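Local coordinates for triphenylmethane reductase (Citrobacter sp., PDB 2JL1), which binds NADP(H) and probably uses it to reduce triphenylmethane dyes, as an NmrA-like member of the Rossmann-fold reductases, at residues Thr136-Val148 / Val170-Ala182. Residues are numbered along the deposited sequence; the frame is centred on the assembly and turned at random. Where two conformers were deposited one is given.
Sequences TFLRNALYTDFFV and VNSVTRNELALAA. With NAP (NADP nicotinamide-adenine-dinucleotide phosphate), chain B; GOL (glycerol), chain C; GOL (glycerol), chain F.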
loop_
_atom_site.group_PDB
_atom_site.type_symbol
_atom_site.label_atom_id
_atom_site.label_comp_id
_atom_site.label_asym_id
_atom_site.label_seq_id
_atom_site.Cartn_x
_atom_site.Cartn_y
_atom_site.Cartn_z
ATOM N N THR A 136 -13.610 -6.379 4.244
ATOM C CA THR A 136 -14.573 -5.351 3.888
ATOM C C THR A 136 -13.875 -4.016 4.083
ATOM O O THR A 136 -13.426 -3.706 5.179
ATOM C CB THR A 136 -15.834 -5.347 4.769
ATOM O OG1 THR A 136 -16.451 -6.652 4.772
ATOM C CG2 THR A 136 -16.845 -4.326 4.205
ATOM N N PHE A 137 -13.799 -3.227 3.023
ATOM C CA PHE A 137 -13.184 -1.914 3.124
ATOM C C PHE A 137 -14.309 -0.901 3.290
ATOM O O PHE A 137 -15.128 -0.683 2.392
ATOM C CB PHE A 137 -12.310 -1.635 1.899
ATOM C CG PHE A 137 -11.126 -2.550 1.787
ATOM C CD1 PHE A 137 -10.625 -2.907 0.540
ATOM C CD2 PHE A 137 -10.515 -3.069 2.927
ATOM C CE1 PHE A 137 -9.513 -3.731 0.426
ATOM C CE2 PHE A 137 -9.415 -3.937 2.804
ATOM C CZ PHE A 137 -8.928 -4.261 1.549
ATOM N N LEU A 138 -14.391 -0.377 4.499
ATOM C CA LEU A 138 -15.383 0.579 4.904
ATOM C C LEU A 138 -14.736 1.929 4.655
ATOM O O LEU A 138 -14.021 2.473 5.514
ATOM C CB LEU A 138 -15.690 0.389 6.410
ATOM C CG LEU A 138 -16.296 -0.962 6.826
ATOM C CD1 LEU A 138 -16.202 -1.196 8.363
ATOM C CD2 LEU A 138 -17.737 -1.098 6.341
ATOM N N ARG A 139 -14.915 2.454 3.450
ATOM C CA ARG A 139 -14.183 3.661 3.066
ATOM C C ARG A 139 -14.954 4.887 3.530
ATOM O O ARG A 139 -15.888 5.328 2.868
ATOM C CB ARG A 139 -13.970 3.694 1.551
ATOM C CG ARG A 139 -12.996 2.651 1.030
ATOM C CD ARG A 139 -12.741 2.913 -0.431
ATOM N NE ARG A 139 -11.478 2.333 -0.884
ATOM C CZ ARG A 139 -10.908 2.657 -2.049
ATOM N NH1 ARG A 139 -11.506 3.530 -2.863
ATOM N NH2 ARG A 139 -9.746 2.123 -2.409
ATOM N N ASN A 140 -14.582 5.416 4.693
ATOM C CA ASN A 140 -15.381 6.453 5.343
ATOM C C ASN A 140 -15.162 7.822 4.713
ATOM O O ASN A 140 -14.060 8.139 4.300
ATOM C CB ASN A 140 -15.079 6.514 6.844
ATOM C CG ASN A 140 -15.627 5.315 7.603
ATOM O OD1 ASN A 140 -16.461 4.555 7.091
ATOM N ND2 ASN A 140 -15.129 5.118 8.812
ATOM N N ALA A 141 -16.229 8.627 4.676
ATOM C CA ALA A 141 -16.132 10.053 4.411
ATOM C C ALA A 141 -15.443 10.785 5.571
ATOM O O ALA A 141 -15.305 10.251 6.680
ATOM C CB ALA A 141 -17.547 10.637 4.238
ATOM N N LEU A 142 -15.025 12.025 5.314
ATOM C CA LEU A 142 -14.729 12.941 6.401
ATOM C C LEU A 142 -15.908 12.986 7.382
ATOM O O LEU A 142 -17.056 12.844 6.965
ATOM C CB LEU A 142 -14.463 14.336 5.850
ATOM C CG LEU A 142 -13.310 14.471 4.846
ATOM C CD1 LEU A 142 -13.322 15.917 4.281
ATOM C CD2 LEU A 142 -11.956 14.142 5.545
ATOM N N TYR A 143 -15.617 13.163 8.676
ATOM C CA TYR A 143 -16.652 13.271 9.707
ATOM C C TYR A 143 -17.354 14.621 9.681
ATOM O O TYR A 143 -16.705 15.646 9.739
ATOM C CB TYR A 143 -16.069 13.060 11.112
ATOM C CG TYR A 143 -15.341 11.749 11.335
ATOM C CD1 TYR A 143 -15.785 10.579 10.740
ATOM C CD2 TYR A 143 -14.236 11.681 12.189
ATOM C CE1 TYR A 143 -15.113 9.342 10.947
ATOM C CE2 TYR A 143 -13.561 10.469 12.411
ATOM C CZ TYR A 143 -14.021 9.307 11.794
ATOM O OH TYR A 143 -13.395 8.115 12.012
ATOM N N THR A 144 -18.686 14.606 9.606
ATOM C CA THR A 144 -19.475 15.838 9.763
ATOM C C THR A 144 -19.122 16.506 11.100
ATOM O O THR A 144 -19.088 17.733 11.190
ATOM C CB THR A 144 -20.959 15.511 9.718
ATOM O OG1 THR A 144 -21.240 14.862 8.481
ATOM C CG2 THR A 144 -21.839 16.771 9.851
ATOM N N ASP A 145 -18.814 15.678 12.111
ATOM C CA ASP A 145 -18.484 16.143 13.484
ATOM C C ASP A 145 -17.256 17.033 13.512
ATOM O O ASP A 145 -17.109 17.823 14.426
ATOM C CB ASP A 145 -18.221 14.959 14.457
ATOM C CG ASP A 145 -19.147 13.776 14.233
ATOM O OD1 ASP A 145 -19.198 13.237 13.113
ATOM O OD2 ASP A 145 -19.804 13.333 15.208
ATOM N N PHE A 146 -16.382 16.909 12.508
ATOM C CA PHE A 146 -15.188 17.750 12.409
ATOM C C PHE A 146 -15.618 19.197 12.211
ATOM O O PHE A 146 -15.033 20.096 12.798
ATOM C CB PHE A 146 -14.253 17.293 11.273
ATOM C CG PHE A 146 -12.973 18.085 11.183
ATOM C CD1 PHE A 146 -11.954 17.893 12.125
ATOM C CD2 PHE A 146 -12.791 19.034 10.178
ATOM C CE1 PHE A 146 -10.772 18.625 12.060
ATOM C CE2 PHE A 146 -11.614 19.789 10.114
ATOM C CZ PHE A 146 -10.599 19.570 11.059
ATOM N N PHE A 147 -16.691 19.399 11.440
ATOM C CA PHE A 147 -17.174 20.727 11.060
ATOM C C PHE A 147 -18.364 21.221 11.928
ATOM O O PHE A 147 -18.583 22.421 12.104
ATOM C CB PHE A 147 -17.606 20.693 9.588
ATOM C CG PHE A 147 -16.576 20.092 8.665
ATOM C CD1 PHE A 147 -15.432 20.800 8.334
ATOM C CD2 PHE A 147 -16.739 18.805 8.158
ATOM C CE1 PHE A 147 -14.466 20.251 7.465
ATOM C CE2 PHE A 147 -15.781 18.245 7.298
ATOM C CZ PHE A 147 -14.642 18.958 6.972
ATOM N N VAL A 148 -19.131 20.279 12.458
ATOM C CA VAL A 148 -20.374 20.601 13.131
ATOM C C VAL A 148 -20.311 20.005 14.531
ATOM O O VAL A 148 -20.504 18.815 14.726
ATOM C CB VAL A 148 -21.597 20.056 12.361
ATOM C CG1 VAL A 148 -22.895 20.432 13.073
ATOM C CG2 VAL A 148 -21.615 20.578 10.910
ATOM N N VAL A 170 -19.339 19.132 0.250
ATOM C CA VAL A 170 -18.952 18.258 1.353
ATOM C C VAL A 170 -19.893 17.051 1.468
ATOM O O VAL A 170 -21.083 17.198 1.727
ATOM C CB VAL A 170 -18.885 19.022 2.718
ATOM C CG1 VAL A 170 -18.272 18.132 3.821
ATOM C CG2 VAL A 170 -18.046 20.322 2.602
ATOM N N ASN A 171 -19.323 15.859 1.357
ATOM C CA ASN A 171 -20.080 14.593 1.379
ATOM C C ASN A 171 -19.936 13.887 2.740
ATOM O O ASN A 171 -20.136 12.658 2.857
ATOM C CB ASN A 171 -19.568 13.701 0.240
ATOM C CG ASN A 171 -18.120 13.282 0.456
ATOM O OD1 ASN A 171 -17.498 13.651 1.482
ATOM N ND2 ASN A 171 -17.573 12.520 -0.485
ATOM N N SER A 172 -19.607 14.673 3.771
ATOM C CA SER A 172 -19.363 14.146 5.121
ATOM C C SER A 172 -20.535 13.368 5.716
ATOM O O SER A 172 -21.689 13.577 5.355
ATOM C CB SER A 172 -18.948 15.268 6.080
ATOM O OG SER A 172 -20.049 16.139 6.362
ATOM N N VAL A 173 -20.245 12.446 6.617
ATOM C CA VAL A 173 -21.308 11.807 7.398
ATOM C C VAL A 173 -20.815 11.705 8.843
ATOM O O VAL A 173 -19.611 11.663 9.093
ATOM C CB VAL A 173 -21.690 10.414 6.848
ATOM C CG1 VAL A 173 -22.415 10.505 5.493
ATOM C CG2 VAL A 173 -20.457 9.550 6.720
ATOM N N THR A 174 -21.745 11.646 9.786
ATOM C CA THR A 174 -21.407 11.627 11.220
ATOM C C THR A 174 -20.667 10.320 11.598
ATOM O O THR A 174 -20.872 9.268 10.984
ATOM C CB THR A 174 -22.637 11.791 12.108
ATOM O OG1 THR A 174 -23.519 10.694 11.895
ATOM C CG2 THR A 174 -23.413 13.135 11.813
ATOM N N ARG A 175 -19.803 10.400 12.607
ATOM C CA ARG A 175 -19.157 9.205 13.186
ATOM C C ARG A 175 -20.197 8.190 13.583
ATOM O O ARG A 175 -19.983 6.990 13.419
ATOM C CB ARG A 175 -18.400 9.554 14.449
ATOM C CG ARG A 175 -17.040 10.060 14.240
ATOM C CD ARG A 175 -16.312 10.066 15.569
ATOM N NE ARG A 175 -15.173 10.958 15.435
ATOM C CZ ARG A 175 -15.188 12.232 15.807
ATOM N NH1 ARG A 175 -16.267 12.736 16.391
ATOM N NH2 ARG A 175 -14.111 12.980 15.622
ATOM N N ASN A 176 -21.311 8.678 14.129
ATOM C CA ASN A 176 -22.387 7.803 14.564
ATOM C C ASN A 176 -22.898 6.913 13.440
ATOM O O ASN A 176 -22.998 5.707 13.612
ATOM C CB ASN A 176 -23.534 8.578 15.195
ATOM C CG ASN A 176 -24.619 7.670 15.668
ATOM O OD1 ASN A 176 -25.755 7.759 15.213
ATOM N ND2 ASN A 176 -24.273 6.752 16.550
ATOM N N GLU A 177 -23.187 7.501 12.286
ATOM C CA GLU A 177 -23.675 6.722 11.138
ATOM C C GLU A 177 -22.613 5.823 10.537
ATOM O O GLU A 177 -22.926 4.723 10.102
ATOM C CB GLU A 177 -24.272 7.622 10.052
ATOM C CG GLU A 177 -25.505 8.377 10.512
ATOM C CD GLU A 177 -26.072 9.279 9.449
ATOM O OE1 GLU A 177 -25.354 10.179 8.934
ATOM O OE2 GLU A 177 -27.265 9.106 9.184
ATOM N N LEU A 178 -21.362 6.270 10.520
ATOM C CA LEU A 178 -20.265 5.412 10.054
ATOM C C LEU A 178 -20.069 4.233 10.998
ATOM O O LEU A 178 -19.776 3.120 10.563
ATOM C CB LEU A 178 -18.972 6.195 9.947
ATOM C CG LEU A 178 -19.042 7.263 8.866
ATOM C CD1 LEU A 178 -17.870 8.269 9.018
ATOM C CD2 LEU A 178 -19.109 6.601 7.476
ATOM N N ALA A 179 -20.268 4.475 12.291
ATOM C CA ALA A 179 -20.141 3.417 13.298
ATOM C C ALA A 179 -21.253 2.397 13.165
ATOM O O ALA A 179 -21.042 1.195 13.362
ATOM C CB ALA A 179 -20.154 4.013 14.694
ATOM N N LEU A 180 -22.449 2.896 12.872
ATOM C CA LEU A 180 -23.618 2.055 12.612
ATOM C C LEU A 180 -23.378 1.161 11.402
ATOM O O LEU A 180 -23.688 -0.031 11.433
ATOM C CB LEU A 180 -24.887 2.920 12.436
ATOM C CG LEU A 180 -26.165 2.213 12.007
ATOM C CD1 LEU A 180 -26.503 1.006 12.946
ATOM C CD2 LEU A 180 -27.338 3.192 11.959
ATOM N N ALA A 181 -22.799 1.732 10.349
ATOM C CA ALA A 181 -22.437 0.974 9.142
ATOM C C ALA A 181 -21.419 -0.120 9.418
ATOM O O ALA A 181 -21.549 -1.240 8.904
ATOM C CB ALA A 181 -21.895 1.937 8.069
ATOM N N ALA A 182 -20.390 0.202 10.197
ATOM C CA ALA A 182 -19.410 -0.787 10.601
ATOM C C ALA A 182 -20.076 -1.936 11.403
ATOM O O ALA A 182 -19.854 -3.131 11.113
ATOM C CB ALA A 182 -18.304 -0.112 11.392
HETATM P PA NAP B . -9.890 9.053 17.895
HETATM O O1A NAP B . -8.812 10.081 17.888
HETATM O O2A NAP B . -11.012 9.325 18.817
HETATM O O5B NAP B . -9.304 7.601 18.194
HETATM C C5B NAP B . -8.067 7.127 17.708
HETATM C C4B NAP B . -7.876 5.787 18.403
HETATM O O4B NAP B . -6.649 5.184 18.013
HETATM C C3B NAP B . -7.829 6.018 19.913
HETATM O O3B NAP B . -8.651 5.079 20.557
HETATM C C2B NAP B . -6.396 5.749 20.276
HETATM O O2B NAP B . -6.307 5.112 21.512
HETATM C C1B NAP B . -5.991 4.770 19.194
HETATM N N9A NAP B . -4.526 4.717 19.098
HETATM C C8A NAP B . -3.649 5.754 18.943
HETATM N N7A NAP B . -2.398 5.238 18.913
HETATM C C5A NAP B . -2.476 3.896 19.072
HETATM C C6A NAP B . -1.510 2.891 19.127
HETATM N N6A NAP B . -0.215 3.175 19.022
HETATM N N1A NAP B . -1.914 1.586 19.295
HETATM C C2A NAP B . -3.251 1.279 19.420
HETATM N N3A NAP B . -4.203 2.271 19.358
HETATM C C4A NAP B . -3.813 3.560 19.192
HETATM O O3 NAP B . -10.433 8.934 16.368
HETATM P PN NAP B . -11.927 8.741 15.801
HETATM O O1N NAP B . -12.528 7.626 16.552
HETATM O O2N NAP B . -12.607 10.065 15.768
HETATM O O5D NAP B . -11.637 8.194 14.278
HETATM C C5D NAP B . -11.056 6.912 14.084
HETATM C C4D NAP B . -9.947 6.877 13.026
HETATM O O4D NAP B . -10.431 7.445 11.821
HETATM C C3D NAP B . -8.722 7.707 13.418
HETATM O O3D NAP B . -7.718 6.988 14.090
HETATM C C2D NAP B . -8.211 8.270 12.106
HETATM O O2D NAP B . -7.266 7.450 11.451
HETATM C C1D NAP B . -9.454 8.296 11.243
HETATM N N1N NAP B . -9.899 9.694 11.122
HETATM C C2N NAP B . -10.843 9.959 10.180
HETATM C C3N NAP B . -11.269 11.241 9.980
HETATM C C7N NAP B . -12.274 11.539 8.952
HETATM O O7N NAP B . -12.752 12.881 8.907
HETATM N N7N NAP B . -12.624 10.548 8.124
HETATM C C4N NAP B . -10.806 12.276 10.819
HETATM C C5N NAP B . -9.924 11.979 11.828
HETATM C C6N NAP B . -9.426 10.677 11.940
HETATM P P2B NAP B . -6.047 5.933 22.878
HETATM O O1X NAP B . -7.397 6.152 23.533
HETATM O O2X NAP B . -5.387 7.278 22.628
HETATM O O3X NAP B . -5.151 5.041 23.712
HETATM C C1 GOL C . -24.963 12.795 6.242
HETATM O O1 GOL C . -25.659 12.139 7.283
HETATM C C2 GOL C . -24.329 14.117 6.698
HETATM O O2 GOL C . -24.037 14.177 8.082
HETATM C C3 GOL C . -25.118 15.334 6.227
HETATM O O3 GOL C . -25.408 15.216 4.846
HETATM C C1 GOL F . -14.114 12.851 1.463
HETATM O O1 GOL F . -15.156 12.673 2.416
HETATM C C2 GOL F . -13.970 11.630 0.529
HETATM O O2 GOL F . -14.734 11.786 -0.627
HETATM C C3 GOL F . -12.513 11.492 0.076
HETATM O O3 GOL F . -12.331 11.351 -1.319
HETATM O O HOH W 1 -17.125 2.736 9.172
HETATM O O HOH W 2 -21.524 11.504 15.382
#
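The CB bond of Y143 leads away from 170-182, but chi1 of -57°, CG anti to the carbonyl carbon, helps place the ring beside R175, whose chain, extended from CG to NE, crosses it at about a right angle. R175 CG lies over the centre of the phenol ring, 3.6 Å from the centroid and 5° off the normal, a CH-pi contact; the nicotinamide carboxamide of NADP covers the opposite face, and L178 CD1 abuts the ring edge, 3.5 Å from Y143 CE1. R175 NE then reaches the nicotinamide-side phosphate oxygen O2N at 2.7 Å, and Y143 OH donates to O5D. A single bridge, Y143 with V173, joins the loops after strand 135-140 and before helix 175-186 into part of this Rossmann-type NADP pocket: V173 N donates to L142 O, and T144 N to V173 O at 3.1 Å, from above the carbonyl plane. D145 OD1 accepts from R175 N at 2.9 Å on its syn side, where T174, the N-cap residue, accepts from E177 N through OG1; D145 OD2 lies 3.8 Å from R175 NH1, a long salt bridge. T144 OG1 and S172 OG hydrogen-bond at 2.7 Å. Bonds from N7N to A141 O and from Y143 N to O7N probably fix the carboxamide's rotation, with R175 probably offsetting the phosphate charge.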